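Local atomic coordinates of hemolysin (Streptococcus suis, PDB entry 3HVN), a protein that probably lyses host cells by binding cholesterol-containing membranes, inserting into them and assembling into an oligomeric pore. Residues 37-51 with 252-266. The protein carries 1 engineered substitution. Residues are numbered along the deposited sequence; the frame is centred on the assembly and turned at random.
Sequences INQYFQSLTYEPQEI and VEDLKRNGITDEVPP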
# COMPACT_ATOMS: atom_id res chain seq x y z
N ILE A 37 15.23 -5.98 44.47
CA ILE A 37 14.85 -5.29 43.24
C ILE A 37 13.49 -5.76 42.72
O ILE A 37 12.64 -4.95 42.36
CB ILE A 37 15.92 -5.47 42.14
CG1 ILE A 37 17.13 -4.58 42.41
CG2 ILE A 37 15.34 -5.16 40.78
CD1 ILE A 37 17.96 -5.00 43.60
N ASN A 38 13.31 -7.08 42.68
CA ASN A 38 12.06 -7.67 42.21
C ASN A 38 10.85 -7.06 42.90
O ASN A 38 9.82 -6.83 42.26
CB ASN A 38 12.07 -9.18 42.41
CG ASN A 38 13.14 -9.87 41.57
OD1 ASN A 38 14.02 -9.22 41.02
ND2 ASN A 38 13.05 -11.19 41.48
N GLN A 39 10.97 -6.79 44.19
CA GLN A 39 9.90 -6.18 44.96
C GLN A 39 9.58 -4.79 44.42
O GLN A 39 8.41 -4.43 44.23
CB GLN A 39 10.28 -6.10 46.44
CG GLN A 39 10.52 -7.46 47.08
CD GLN A 39 11.19 -7.35 48.43
OE1 GLN A 39 11.72 -6.31 48.79
NE2 GLN A 39 11.17 -8.45 49.19
N TYR A 40 10.62 -4.00 44.17
CA TYR A 40 10.45 -2.67 43.60
C TYR A 40 9.84 -2.75 42.21
O TYR A 40 8.98 -1.95 41.85
CB TYR A 40 11.79 -1.92 43.56
CG TYR A 40 11.70 -0.56 42.91
CD1 TYR A 40 11.02 0.48 43.52
CD2 TYR A 40 12.31 -0.31 41.68
CE1 TYR A 40 10.94 1.73 42.93
CE2 TYR A 40 12.23 0.93 41.08
CZ TYR A 40 11.55 1.95 41.71
OH TYR A 40 11.47 3.19 41.12
N PHE A 41 10.30 -3.72 41.42
CA PHE A 41 9.71 -3.94 40.10
C PHE A 41 8.23 -4.29 40.20
O PHE A 41 7.42 -3.82 39.41
CB PHE A 41 10.47 -5.03 39.33
CG PHE A 41 11.53 -4.49 38.42
CD1 PHE A 41 11.20 -3.99 37.17
CD2 PHE A 41 12.86 -4.50 38.80
CE1 PHE A 41 12.17 -3.49 36.33
CE2 PHE A 41 13.84 -4.00 37.96
CZ PHE A 41 13.50 -3.50 36.72
N GLN A 42 7.89 -5.11 41.19
CA GLN A 42 6.50 -5.48 41.43
C GLN A 42 5.71 -4.27 41.91
O GLN A 42 4.51 -4.15 41.63
CB GLN A 42 6.41 -6.61 42.45
CG GLN A 42 7.02 -7.92 41.99
CD GLN A 42 7.10 -8.95 43.09
OE1 GLN A 42 6.51 -8.78 44.16
NE2 GLN A 42 7.83 -10.03 42.84
N SER A 43 6.37 -3.37 42.63
CA SER A 43 5.73 -2.17 43.13
C SER A 43 5.55 -1.13 42.03
O SER A 43 4.65 -0.30 42.09
CB SER A 43 6.52 -1.57 44.30
OG SER A 43 7.71 -0.95 43.84
N LEU A 44 6.41 -1.19 41.02
CA LEU A 44 6.32 -0.28 39.88
C LEU A 44 4.91 -0.26 39.30
O LEU A 44 4.41 -1.27 38.82
CB LEU A 44 7.33 -0.68 38.79
CG LEU A 44 8.80 -0.39 39.08
CD1 LEU A 44 9.68 -0.94 37.97
CD2 LEU A 44 9.03 1.10 39.27
N THR A 45 4.28 0.91 39.35
CA THR A 45 2.91 1.06 38.87
C THR A 45 2.83 2.05 37.71
O THR A 45 2.66 3.25 37.91
CB THR A 45 1.97 1.53 39.99
OG1 THR A 45 2.03 0.61 41.09
CG2 THR A 45 0.53 1.61 39.48
N TYR A 46 2.96 1.53 36.49
CA TYR A 46 2.88 2.36 35.29
C TYR A 46 1.90 1.76 34.28
O TYR A 46 1.46 0.62 34.44
CB TYR A 46 4.25 2.53 34.65
CG TYR A 46 4.92 1.24 34.26
CD1 TYR A 46 4.61 0.60 33.06
CD2 TYR A 46 5.88 0.65 35.07
CE1 TYR A 46 5.22 -0.58 32.69
CE2 TYR A 46 6.49 -0.54 34.72
CZ TYR A 46 6.16 -1.15 33.53
OH TYR A 46 6.77 -2.33 33.16
N GLU A 47 1.57 2.53 33.25
CA GLU A 47 0.68 2.07 32.20
C GLU A 47 1.42 1.97 30.87
O GLU A 47 1.54 2.96 30.14
CB GLU A 47 -0.54 2.98 32.09
CG GLU A 47 -0.23 4.46 32.26
CD GLU A 47 -1.47 5.29 32.54
OE1 GLU A 47 -2.56 4.70 32.70
OE2 GLU A 47 -1.35 6.53 32.60
N PRO A 48 1.91 0.77 30.54
CA PRO A 48 2.74 0.48 29.37
C PRO A 48 2.14 0.98 28.05
O PRO A 48 2.83 1.64 27.28
CB PRO A 48 2.80 -1.05 29.36
CG PRO A 48 2.62 -1.44 30.78
CD PRO A 48 1.65 -0.44 31.35
N GLN A 49 0.87 0.66 27.81
CA GLN A 49 0.23 1.02 26.55
C GLN A 49 0.08 2.53 26.39
O GLN A 49 0.25 3.06 25.29
CB GLN A 49 -1.13 0.33 26.42
CG GLN A 49 -1.86 0.62 25.11
CD GLN A 49 -1.13 0.08 23.90
OE1 GLN A 49 -0.05 -0.51 24.01
NE2 GLN A 49 -1.72 0.27 22.72
N GLU A 50 -0.24 3.21 27.48
CA GLU A 50 -0.48 4.65 27.45
C GLU A 50 0.82 5.44 27.30
O GLU A 50 0.80 6.62 26.94
CB GLU A 50 -1.24 5.10 28.69
CG GLU A 50 -2.60 4.44 28.86
CD GLU A 50 -3.53 4.72 27.70
OE1 GLU A 50 -3.32 5.72 26.99
OE2 GLU A 50 -4.49 3.94 27.51
N ILE A 51 1.95 4.79 27.58
CA ILE A 51 3.25 5.44 27.47
C ILE A 51 3.90 5.12 26.12
O ILE A 51 4.98 5.63 25.81
CB ILE A 51 4.19 5.04 28.62
CG1 ILE A 51 5.28 6.09 28.82
CG2 ILE A 51 4.79 3.66 28.38
CD1 ILE A 51 6.19 5.82 30.00
N VAL A 252 22.48 -3.24 44.14
CA VAL A 252 21.57 -2.93 45.24
C VAL A 252 20.48 -1.95 44.83
O VAL A 252 19.31 -2.31 44.75
CB VAL A 252 22.34 -2.39 46.47
CG1 VAL A 252 23.39 -1.37 46.04
CG2 VAL A 252 21.38 -1.80 47.49
N GLU A 253 20.86 -0.70 44.59
CA GLU A 253 19.91 0.33 44.20
C GLU A 253 20.53 1.25 43.14
O GLU A 253 20.23 2.44 43.08
CB GLU A 253 19.47 1.15 45.42
CG GLU A 253 18.24 2.01 45.18
CD GLU A 253 17.83 2.79 46.42
OE1 GLU A 253 18.41 2.54 47.50
OE2 GLU A 253 16.94 3.65 46.31
N ASP A 254 21.40 0.68 42.32
CA ASP A 254 22.07 1.43 41.27
C ASP A 254 21.17 1.59 40.05
O ASP A 254 21.65 1.58 38.91
CB ASP A 254 23.38 0.74 40.87
CG ASP A 254 24.30 0.51 42.06
OD1 ASP A 254 24.06 1.11 43.13
OD2 ASP A 254 25.28 -0.26 41.91
N LEU A 255 19.88 1.73 40.29
CA LEU A 255 18.90 1.87 39.22
C LEU A 255 18.45 3.31 39.05
O LEU A 255 18.27 3.79 37.93
CB LEU A 255 17.69 0.97 39.48
CG LEU A 255 17.99 -0.52 39.70
CD1 LEU A 255 16.70 -1.29 39.93
CD2 LEU A 255 18.76 -1.09 38.53
N LYS A 256 18.28 4.01 40.17
CA LYS A 256 17.84 5.40 40.16
C LYS A 256 18.91 6.32 39.58
O LYS A 256 18.63 7.47 39.26
CB LYS A 256 17.45 5.85 41.57
CG LYS A 256 16.30 5.06 42.17
CD LYS A 256 15.98 5.54 43.58
CE LYS A 256 14.83 4.75 44.18
NZ LYS A 256 14.52 5.18 45.57
N ARG A 257 20.12 5.80 39.44
CA ARG A 257 21.22 6.56 38.86
C ARG A 257 21.42 6.21 37.39
O ARG A 257 22.49 6.45 36.83
CB ARG A 257 22.51 6.34 39.65
CG ARG A 257 22.47 6.87 41.07
CD ARG A 257 23.82 6.76 41.75
NE ARG A 257 24.27 5.38 41.90
CZ ARG A 257 25.37 5.01 42.54
NH1 ARG A 257 26.15 5.93 43.10
NH2 ARG A 257 25.69 3.73 42.63
N ASN A 258 20.39 5.64 36.78
CA ASN A 258 20.44 5.28 35.36
C ASN A 258 19.18 5.71 34.62
O ASN A 258 19.11 5.61 33.39
CB ASN A 258 20.67 3.78 35.18
CG ASN A 258 22.14 3.42 35.22
OD1 ASN A 258 22.99 4.16 34.72
ND2 ASN A 258 22.45 2.26 35.79
N GLY A 259 18.19 6.20 35.36
CA GLY A 259 16.96 6.70 34.76
C GLY A 259 15.78 5.77 34.92
O GLY A 259 14.82 5.84 34.16
N ILE A 260 15.84 4.89 35.92
CA ILE A 260 14.75 3.97 36.20
C ILE A 260 13.79 4.56 37.23
O ILE A 260 14.19 4.87 38.36
CB ILE A 260 15.26 2.61 36.70
CG1 ILE A 260 16.12 1.94 35.63
CG2 ILE A 260 14.09 1.72 37.09
CD1 ILE A 260 16.58 0.55 36.01
N THR A 261 12.53 4.72 36.84
CA THR A 261 11.52 5.30 37.72
C THR A 261 10.14 4.76 37.36
O THR A 261 9.97 4.09 36.35
CB THR A 261 11.50 6.84 37.59
OG1 THR A 261 12.84 7.34 37.49
CG2 THR A 261 10.81 7.47 38.79
N ASP A 262 9.16 5.05 38.21
CA ASP A 262 7.78 4.68 37.93
C ASP A 262 7.24 5.56 36.81
O ASP A 262 6.09 5.42 36.38
CB ASP A 262 6.91 4.82 39.18
CG ASP A 262 5.59 4.10 39.06
OD1 ASP A 262 5.43 3.30 38.10
OD2 ASP A 262 4.70 4.32 39.91
N GLU A 263 8.09 6.47 36.33
CA GLU A 263 7.74 7.36 35.23
C GLU A 263 8.46 6.95 33.95
O GLU A 263 8.01 7.26 32.85
CB GLU A 263 8.09 8.81 35.59
CG GLU A 263 7.11 9.47 36.54
CD GLU A 263 5.79 9.80 35.88
OE1 GLU A 263 5.79 10.09 34.66
OE2 GLU A 263 4.75 9.79 36.57
N VAL A 264 9.57 6.24 34.11
CA VAL A 264 10.36 5.78 32.96
C VAL A 264 10.74 4.31 33.11
O VAL A 264 11.88 3.99 33.45
CB VAL A 264 11.64 6.62 32.78
CG1 VAL A 264 12.33 6.26 31.47
CG2 VAL A 264 11.31 8.11 32.81
N PRO A 265 9.78 3.41 32.86
CA PRO A 265 9.97 1.96 32.95
C PRO A 265 11.05 1.45 31.99
O PRO A 265 11.20 1.98 30.89
CB PRO A 265 8.60 1.40 32.55
CG PRO A 265 7.94 2.52 31.80
CD PRO A 265 8.37 3.73 32.55
N PRO A 266 11.80 0.42 32.42
CA PRO A 266 12.86 -0.20 31.62
C PRO A 266 12.34 -1.30 30.71
O PRO A 266 11.48 -2.09 31.11
CB PRO A 266 13.79 -0.82 32.68
CG PRO A 266 13.25 -0.36 34.03
CD PRO A 266 11.81 -0.08 33.80
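Tyr46 lays one face of its ring over the pyrrolidine of Pro265, whose CB sits 3.6 Å from the centroid of that ring and only 12° off its normal, a CH-pi contact made face-on. With CG set between the backbone N and the carbonyl carbon (chi1 59°), the ring is brought over Pro265. Ile51 reaches toward the same proline with the end of its side chain, its CD1 4.0 Å from Pro265 CD. Phe367, at the end of strand 359-367, touches both Pro265 and the Tyr46 ring.

Asp262 lies beside the chain that leaves helix 37-43. Its carboxylate, carried on a CG anti to the backbone N (chi1 -164°), reaches the chain just past the helix, where Asp262 OD1 lies 2.9 Å from Thr45 N and the Tyr46 ring presents an edge to it. Within the elongated, strand-rich cholesterol-dependent cytolysin fold, the contact thus sets the first modelled helix, 37-43, and the extended chain after it against the long loop that leads into strand 266-274 of the large antiparallel sheet.

Toward and along the helix, side-chain carbon dominates. Leu44, just past its end, directs CD2 at the backbone of Asp262, 4.0 Å from its CA, while Tyr40 meets Ile260 CG2 at its ring edge. Phe41 CE1 approaches Pro266 CG at 4.0 Å, the ring slanting between face-on and edge-on; Pro242 and Val368 also touch this phenylalanine. One turn earlier, Ile37 passes obliquely across Leu255, with Ile37 CG1 4.1 Å from Leu255 CD1, and turns its own CD1 to the carbonyl of Val252.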